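Local coordinates for chromosome-partitioning protein Spo0J (Thermus thermophilus HB27, PDB 1VZ0), which takes part in chromosome segregation, binding the centromere-like DNA site parS and stimulating the ATPase activity of Soj, at the interface of chains A and B. Coordinates in Å, arbitrary orientation; residue numbers count along the deposited sequence, not the author numbering. Chains: chain A/B, Chromosome-partitioning protein Spo0J.

Contact 1: the interface of chains A and B. Residues chain A 74-76, 101, 104-105, 108-109; chain B 34, 36, 38.
The amide oxygen of B:Asn34 and the carbonyl oxygen of A:Val75 meet through water 1, which also reaches the carbonyl oxygen of A:Ala104, in this part of the ParB N-terminal domain. Water 1 lies 2.7 Å from A:Val75 O. Its distance to A:Ala104 O is 2.8 Å, and B:Asn34 OD1 is a longer partner at 3.2 Å. One water thus joins strand 71-76 and helix 101-114 of chain A to the loop of chain B that leads into helix 38-57. These three partners are oxygens, so the water can donate to at most two of them at a time. No direct polar bond crosses this patch. With CG anti to the backbone N (chi1 -173°), B:Asn34 turns one face of its amide to A:Leu74 O, which stands above CG at 3.2 Å; ND2 is 3.5 Å from that oxygen. Next to it, the guanidinium of B:Arg36 lays one face against the A:Ala104 methyl, which sits toward its rim; A:Ala104 CB is 3.3 Å from B:Arg36 CZ. In the same plane, B:Asn34 CG stands at the guanidinium edge. B:Arg36 CB packs against A:Ala108 CB and CD against A:Leu105 CA, and the bend at chi3 (-147°) then brings NE and the guanidinium over the A:Ala104 methyl. The small side chains of A:Ala104 and A:Ala108 may let the arginine lie close to the helix. A:Asp101 OD2 is 5.3 Å from B:Arg36 NH1, too far for a salt bridge, although the opposite charges may attract weakly. Farther along the helix, the A:Leu109 CD2 branch crosses the ring of B:Pro38 obliquely, touching its CB at 3.5 Å.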
ATOM      1  N   LEU A  74     -10.780 -19.353   2.327  1.00 17.82           N
ATOM      2  CA  LEU A  74     -10.835 -17.979   2.827  1.00 18.33           C
ATOM      3  C   LEU A  74     -11.346 -17.021   1.742  1.00 17.63           C
ATOM      4  O   LEU A  74     -10.890 -17.076   0.606  1.00 13.81           O
ATOM      5  CB  LEU A  74      -9.440 -17.520   3.252  1.00 17.80           C
ATOM      6  CG  LEU A  74      -9.273 -16.641   4.498  1.00 27.88           C
ATOM      7  CD1 LEU A  74      -8.217 -15.587   4.216  1.00 24.56           C
ATOM      8  CD2 LEU A  74     -10.573 -15.983   4.881  1.00 28.42           C
ATOM      9  N   VAL A  75     -12.281 -16.146   2.101  1.00 16.21           N
ATOM     10  CA  VAL A  75     -12.817 -15.178   1.155  1.00 20.74           C
ATOM     11  C   VAL A  75     -12.428 -13.742   1.547  1.00 22.49           C
ATOM     12  O   VAL A  75     -12.301 -12.874   0.684  1.00 23.95           O
ATOM     13  CB  VAL A  75     -14.355 -15.318   1.032  1.00 19.62           C
ATOM     14  CG1 VAL A  75     -14.922 -14.188   0.197  1.00 23.54           C
ATOM     15  CG2 VAL A  75     -14.697 -16.664   0.373  1.00 16.37           C
ATOM     16  N   ALA A  76     -12.217 -13.506   2.840  1.00 21.70           N
ATOM     17  CA  ALA A  76     -11.814 -12.186   3.326  1.00 22.65           C
ATOM     18  C   ALA A  76     -11.106 -12.299   4.670  1.00 23.26           C
ATOM     19  O   ALA A  76     -11.456 -13.145   5.485  1.00 22.06           O
ATOM     20  CB  ALA A  76     -13.024 -11.279   3.455  1.00 17.40           C
ATOM     21  N   ASP A 101     -17.466 -18.161  -7.722  1.00 33.48           N
ATOM     22  CA  ASP A 101     -16.135 -17.619  -7.941  1.00 36.25           C
ATOM     23  C   ASP A 101     -16.215 -16.114  -8.211  1.00 39.24           C
ATOM     24  O   ASP A 101     -15.399 -15.341  -7.708  1.00 38.60           O
ATOM     25  CB  ASP A 101     -15.474 -18.319  -9.124  1.00 36.72           C
ATOM     26  CG  ASP A 101     -15.254 -19.789  -8.872  1.00 43.74           C
ATOM     27  OD1 ASP A 101     -14.687 -20.466  -9.755  1.00 47.55           O
ATOM     28  OD2 ASP A 101     -15.649 -20.264  -7.786  1.00 44.90           O
ATOM     29  N   ALA A 104     -16.908 -14.017  -5.059  1.00 28.18           N
ATOM     30  CA  ALA A 104     -15.743 -14.055  -4.192  1.00 29.87           C
ATOM     31  C   ALA A 104     -14.699 -13.070  -4.701  1.00 28.53           C
ATOM     32  O   ALA A 104     -14.108 -12.330  -3.911  1.00 28.91           O
ATOM     33  CB  ALA A 104     -15.161 -15.489  -4.128  1.00 21.09           C
ATOM     34  N   LEU A 105     -14.494 -13.050  -6.019  1.00 27.77           N
ATOM     35  CA  LEU A 105     -13.521 -12.149  -6.635  1.00 27.56           C
ATOM     36  C   LEU A 105     -13.991 -10.714  -6.384  1.00 23.53           C
ATOM     37  O   LEU A 105     -13.236  -9.859  -5.919  1.00 19.88           O
ATOM     38  CB  LEU A 105     -13.433 -12.400  -8.147  1.00 30.04           C
ATOM     39  CG  LEU A 105     -12.056 -12.272  -8.820  1.00 37.33           C
ATOM     40  CD1 LEU A 105     -12.260 -12.096 -10.335  1.00 30.60           C
ATOM     41  CD2 LEU A 105     -11.268 -11.101  -8.240  1.00 29.26           C
ATOM     42  N   ALA A 108     -13.288  -9.730  -3.014  1.00 18.92           N
ATOM     43  CA  ALA A 108     -11.858  -9.500  -2.884  1.00 22.14           C
ATOM     44  C   ALA A 108     -11.461  -8.107  -3.389  1.00 22.34           C
ATOM     45  O   ALA A 108     -10.738  -7.381  -2.716  1.00 18.66           O
ATOM     46  CB  ALA A 108     -11.094 -10.561  -3.647  1.00 18.07           C
ATOM     47  N   LEU A 109     -11.945  -7.746  -4.575  1.00 23.35           N
ATOM     48  CA  LEU A 109     -11.618  -6.456  -5.183  1.00 24.63           C
ATOM     49  C   LEU A 109     -12.183  -5.278  -4.390  1.00 21.38           C
ATOM     50  O   LEU A 109     -11.544  -4.238  -4.257  1.00 24.49           O
ATOM     51  CB  LEU A 109     -12.144  -6.416  -6.621  1.00 22.35           C
ATOM     52  CG  LEU A 109     -11.392  -7.278  -7.639  1.00 21.68           C
ATOM     53  CD1 LEU A 109     -12.258  -7.494  -8.877  1.00 22.38           C
ATOM     54  CD2 LEU A 109     -10.079  -6.606  -8.007  1.00 13.23           C
TER
ATOM     55  N   ASN B  34      -6.872 -17.700   0.604  1.00 26.92           N
ATOM     56  CA  ASN B  34      -7.649 -17.060  -0.445  1.00 25.59           C
ATOM     57  C   ASN B  34      -6.801 -17.014  -1.716  1.00 19.54           C
ATOM     58  O   ASN B  34      -5.753 -16.382  -1.744  1.00 20.36           O
ATOM     59  CB  ASN B  34      -8.014 -15.647   0.013  1.00 25.77           C
ATOM     60  CG  ASN B  34      -8.976 -14.942  -0.924  1.00 26.13           C
ATOM     61  OD1 ASN B  34      -9.495 -13.878  -0.584  1.00 27.26           O
ATOM     62  ND2 ASN B  34      -9.214 -15.514  -2.096  1.00 19.87           N
ATOM     63  N   ARG B  36      -7.581 -15.560  -4.448  1.00 21.53           N
ATOM     64  CA  ARG B  36      -7.752 -14.261  -5.101  1.00 25.12           C
ATOM     65  C   ARG B  36      -6.832 -13.234  -4.450  1.00 23.06           C
ATOM     66  O   ARG B  36      -7.026 -12.850  -3.297  1.00 24.61           O
ATOM     67  CB  ARG B  36      -9.197 -13.789  -4.982  1.00 26.87           C
ATOM     68  CG  ARG B  36     -10.189 -14.743  -5.591  1.00 24.06           C
ATOM     69  CD  ARG B  36     -11.548 -14.622  -4.923  1.00 23.58           C
ATOM     70  NE  ARG B  36     -12.194 -15.919  -4.913  1.00 35.79           N
ATOM     71  CZ  ARG B  36     -12.094 -16.818  -3.938  1.00 35.17           C
ATOM     72  NH1 ARG B  36     -12.722 -17.973  -4.063  1.00 38.04           N
ATOM     73  NH2 ARG B  36     -11.419 -16.562  -2.826  1.00 34.88           N
ATOM     74  N   PRO B  38      -5.806  -9.961  -5.962  1.00 30.71           N
ATOM     75  CA  PRO B  38      -5.795  -8.859  -6.931  1.00 30.19           C
ATOM     76  C   PRO B  38      -4.652  -7.849  -6.758  1.00 29.23           C
ATOM     77  O   PRO B  38      -4.084  -7.376  -7.745  1.00 29.99           O
ATOM     78  CB  PRO B  38      -7.180  -8.231  -6.759  1.00 31.58           C
ATOM     79  CG  PRO B  38      -7.551  -8.573  -5.348  1.00 28.88           C
ATOM     80  CD  PRO B  38      -7.083  -9.997  -5.227  1.00 27.06           C
TER
HETATM   81  O   HOH W   1     -12.403 -13.436  -1.917  1.00 17.52           O

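Contact 2: the interface of chains A and B. Residues chain A 63, 65, 72, 92-94, 96; chain B 24-26, 31.
B:Leu26 drives its forked tip into the sheet of chain A, where A:Tyr72, A:Val65, A:Ala94 and A:Val96 pack against it. Its CD1 methyl stands over the centre of one face of the A:Tyr72 ring, 3.9 Å from the centroid, a CH-pi contact. The CD2 branch reaches the ring's outer half, 3.7 Å from CE1. Leucine and tyrosine side chains cross at about a right angle, and chi2 of 85° presents the A:Tyr72 ring face to the B:Leu26 methyl. A:Val65 comes tip to tip instead, with CG2 3.9 Å from B:Leu26 CD1, while A:Ala94 CB and A:Val96 CG2 also line that methyl, 4.0 and 4.1 Å from CD1. To one side, B:Ile31 continues the apolar layer: its CG2 meets A:Val65 CG1 at 4.1 Å, and its CD1 meets A:Val92 CG2 and A:Leu63 CD1. Beyond this core, backbone hydrogen bonds form the rim. A:Val92 N donates to B:Leu26 O at 3.0 Å, and A:Val92 O receives B:Leu26 N in return. A second reciprocal pair links A:Ala94 with B:Val24; B:Val24 N donates to A:Ala94 O at 2.8 Å, 168° at the hydrogen. These bonds run strand 24-27 of chain B antiparallel to strand 91-96 of chain A, while B:Ile31 bridges A:Tyr72 in parallel, so chain B adds its N-terminal segment to the sheet of the other subunit's ParB N-terminal domain.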
ATOM      1  N   LEU A  63     -13.720 -14.995  10.411  1.00 27.12           N
ATOM      2  CA  LEU A  63     -13.173 -15.040   9.069  1.00 22.91           C
ATOM      3  C   LEU A  63     -14.374 -15.292   8.165  1.00 24.93           C
ATOM      4  O   LEU A  63     -15.355 -15.896   8.596  1.00 27.70           O
ATOM      5  CB  LEU A  63     -12.190 -16.201   8.933  1.00 19.71           C
ATOM      6  CG  LEU A  63     -10.981 -16.246   9.870  1.00 18.93           C
ATOM      7  CD1 LEU A  63     -10.169 -17.480   9.559  1.00 12.17           C
ATOM      8  CD2 LEU A  63     -10.139 -14.982   9.699  1.00 12.76           C
ATOM      9  N   VAL A  65     -15.624 -17.253   4.970  1.00 18.35           N
ATOM     10  CA  VAL A  65     -15.200 -18.353   4.123  1.00 16.91           C
ATOM     11  C   VAL A  65     -16.346 -18.967   3.330  1.00 22.43           C
ATOM     12  O   VAL A  65     -17.531 -18.734   3.611  1.00 18.71           O
ATOM     13  CB  VAL A  65     -14.534 -19.485   4.950  1.00 19.82           C
ATOM     14  CG1 VAL A  65     -13.425 -18.915   5.823  1.00 16.78           C
ATOM     15  CG2 VAL A  65     -15.572 -20.194   5.811  1.00 16.40           C
ATOM     16  N   TYR A  72     -12.919 -25.597   3.508  1.00 22.87           N
ATOM     17  CA  TYR A  72     -13.365 -24.245   3.204  1.00 17.91           C
ATOM     18  C   TYR A  72     -12.238 -23.383   2.650  1.00 21.87           C
ATOM     19  O   TYR A  72     -11.051 -23.665   2.840  1.00 18.54           O
ATOM     20  CB  TYR A  72     -13.932 -23.563   4.446  1.00 20.05           C
ATOM     21  CG  TYR A  72     -14.938 -24.388   5.205  1.00 18.50           C
ATOM     22  CD1 TYR A  72     -14.527 -25.328   6.147  1.00 21.34           C
ATOM     23  CD2 TYR A  72     -16.296 -24.256   4.963  1.00 17.36           C
ATOM     24  CE1 TYR A  72     -15.444 -26.120   6.822  1.00 19.07           C
ATOM     25  CE2 TYR A  72     -17.224 -25.041   5.634  1.00 20.59           C
ATOM     26  CZ  TYR A  72     -16.790 -25.974   6.560  1.00 20.47           C
ATOM     27  OH  TYR A  72     -17.701 -26.781   7.206  1.00 24.37           O
ATOM     28  N   VAL A  92     -11.051 -21.178  14.825  1.00 30.33           N
ATOM     29  CA  VAL A  92     -11.295 -19.750  14.747  1.00 27.39           C
ATOM     30  C   VAL A  92     -12.759 -19.509  14.415  1.00 29.28           C
ATOM     31  O   VAL A  92     -13.427 -20.366  13.830  1.00 29.80           O
ATOM     32  CB  VAL A  92     -10.433 -19.089  13.647  1.00 23.88           C
ATOM     33  CG1 VAL A  92      -8.957 -19.115  14.038  1.00 15.65           C
ATOM     34  CG2 VAL A  92     -10.640 -19.813  12.326  1.00 20.77           C
ATOM     35  N   PRO A  93     -13.296 -18.356  14.829  1.00 27.59           N
ATOM     36  CA  PRO A  93     -14.697 -18.060  14.521  1.00 25.90           C
ATOM     37  C   PRO A  93     -14.778 -17.741  13.032  1.00 24.83           C
ATOM     38  O   PRO A  93     -13.840 -17.186  12.458  1.00 23.94           O
ATOM     39  CB  PRO A  93     -14.996 -16.842  15.399  1.00 27.93           C
ATOM     40  CG  PRO A  93     -13.639 -16.180  15.544  1.00 30.55           C
ATOM     41  CD  PRO A  93     -12.737 -17.369  15.767  1.00 28.67           C
ATOM     42  N   ALA A  94     -15.882 -18.096  12.393  1.00 26.45           N
ATOM     43  CA  ALA A  94     -16.009 -17.821  10.969  1.00 29.25           C
ATOM     44  C   ALA A  94     -17.454 -17.752  10.526  1.00 29.62           C
ATOM     45  O   ALA A  94     -18.356 -18.208  11.229  1.00 30.25           O
ATOM     46  CB  ALA A  94     -15.269 -18.891  10.162  1.00 25.37           C
ATOM     47  N   VAL A  96     -19.736 -18.744   7.228  1.00 32.85           N
ATOM     48  CA  VAL A  96     -19.741 -19.490   5.977  1.00 32.36           C
ATOM     49  C   VAL A  96     -20.829 -18.995   5.038  1.00 31.52           C
ATOM     50  O   VAL A  96     -21.982 -18.868   5.432  1.00 32.19           O
ATOM     51  CB  VAL A  96     -20.003 -20.982   6.224  1.00 33.74           C
ATOM     52  CG1 VAL A  96     -19.878 -21.765   4.909  1.00 25.36           C
ATOM     53  CG2 VAL A  96     -19.052 -21.501   7.274  1.00 32.12           C
TER
ATOM     54  N   VAL B  24     -19.789 -19.698  13.188  1.00 33.87           N
ATOM     55  CA  VAL B  24     -19.427 -21.011  13.706  1.00 33.11           C
ATOM     56  C   VAL B  24     -17.936 -21.111  13.978  1.00 33.95           C
ATOM     57  O   VAL B  24     -17.158 -20.255  13.572  1.00 36.42           O
ATOM     58  CB  VAL B  24     -19.824 -22.133  12.718  1.00 32.35           C
ATOM     59  CG1 VAL B  24     -21.329 -22.131  12.521  1.00 32.75           C
ATOM     60  CG2 VAL B  24     -19.118 -21.924  11.377  1.00 26.84           C
ATOM     61  N   ARG B  25     -17.546 -22.174  14.663  1.00 33.24           N
ATOM     62  CA  ARG B  25     -16.157 -22.400  15.006  1.00 35.14           C
ATOM     63  C   ARG B  25     -15.592 -23.466  14.068  1.00 34.26           C
ATOM     64  O   ARG B  25     -16.018 -24.623  14.107  1.00 33.30           O
ATOM     65  CB  ARG B  25     -16.091 -22.848  16.462  1.00 39.06           C
ATOM     66  CG  ARG B  25     -14.719 -22.918  17.084  1.00 50.45           C
ATOM     67  CD  ARG B  25     -14.849 -23.154  18.598  1.00 62.51           C
ATOM     68  NE  ARG B  25     -14.791 -24.566  18.983  1.00 71.28           N
ATOM     69  CZ  ARG B  25     -15.588 -25.530  18.521  1.00 77.82           C
ATOM     70  NH1 ARG B  25     -15.431 -26.778  18.951  1.00 79.14           N
ATOM     71  NH2 ARG B  25     -16.542 -25.265  17.638  1.00 80.91           N
ATOM     72  N   LEU B  26     -14.644 -23.072  13.218  1.00 26.82           N
ATOM     73  CA  LEU B  26     -14.040 -23.999  12.262  1.00 25.44           C
ATOM     74  C   LEU B  26     -12.563 -24.250  12.534  1.00 24.50           C
ATOM     75  O   LEU B  26     -11.853 -23.372  13.021  1.00 23.11           O
ATOM     76  CB  LEU B  26     -14.178 -23.459  10.829  1.00 16.42           C
ATOM     77  CG  LEU B  26     -15.568 -23.260  10.215  1.00 20.69           C
ATOM     78  CD1 LEU B  26     -15.442 -22.621   8.830  1.00 17.57           C
ATOM     79  CD2 LEU B  26     -16.274 -24.601  10.117  1.00 19.71           C
ATOM     80  N   ILE B  31      -9.320 -24.671   6.519  1.00 20.00           N
ATOM     81  CA  ILE B  31      -9.520 -23.420   5.787  1.00 19.21           C
ATOM     82  C   ILE B  31      -8.253 -23.122   4.976  1.00 19.53           C
ATOM     83  O   ILE B  31      -7.185 -22.875   5.544  1.00 17.28           O
ATOM     84  CB  ILE B  31      -9.802 -22.216   6.743  1.00 18.78           C
ATOM     85  CG1 ILE B  31     -11.129 -22.417   7.476  1.00 18.28           C
ATOM     86  CG2 ILE B  31      -9.864 -20.925   5.945  1.00 20.55           C
ATOM     87  CD1 ILE B  31     -11.411 -21.363   8.574  1.00 15.34           C
TER

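The C-alpha centres of contact 1 and contact 2 are about 15 Å apart. Strand 71-76 of chain A serves both, with A:Tyr72 in contact 2 and A:Leu74 and A:Val75 in contact 1. On chain B, one continuous N-terminal stretch runs from strand 24-27 through strand 31-32 to the start of helix 38-57, pairing with the sheet first and packing against helix 101-114 afterwards. Two-fold symmetry repeats both contacts with the chains exchanged, consistent with reciprocal exchange of N-terminal segments. The protein dimerises, probably through its C-terminal residues, and N-terminal dimerisation may require DNA; the structure alone does not show whether this pairing forms without DNA.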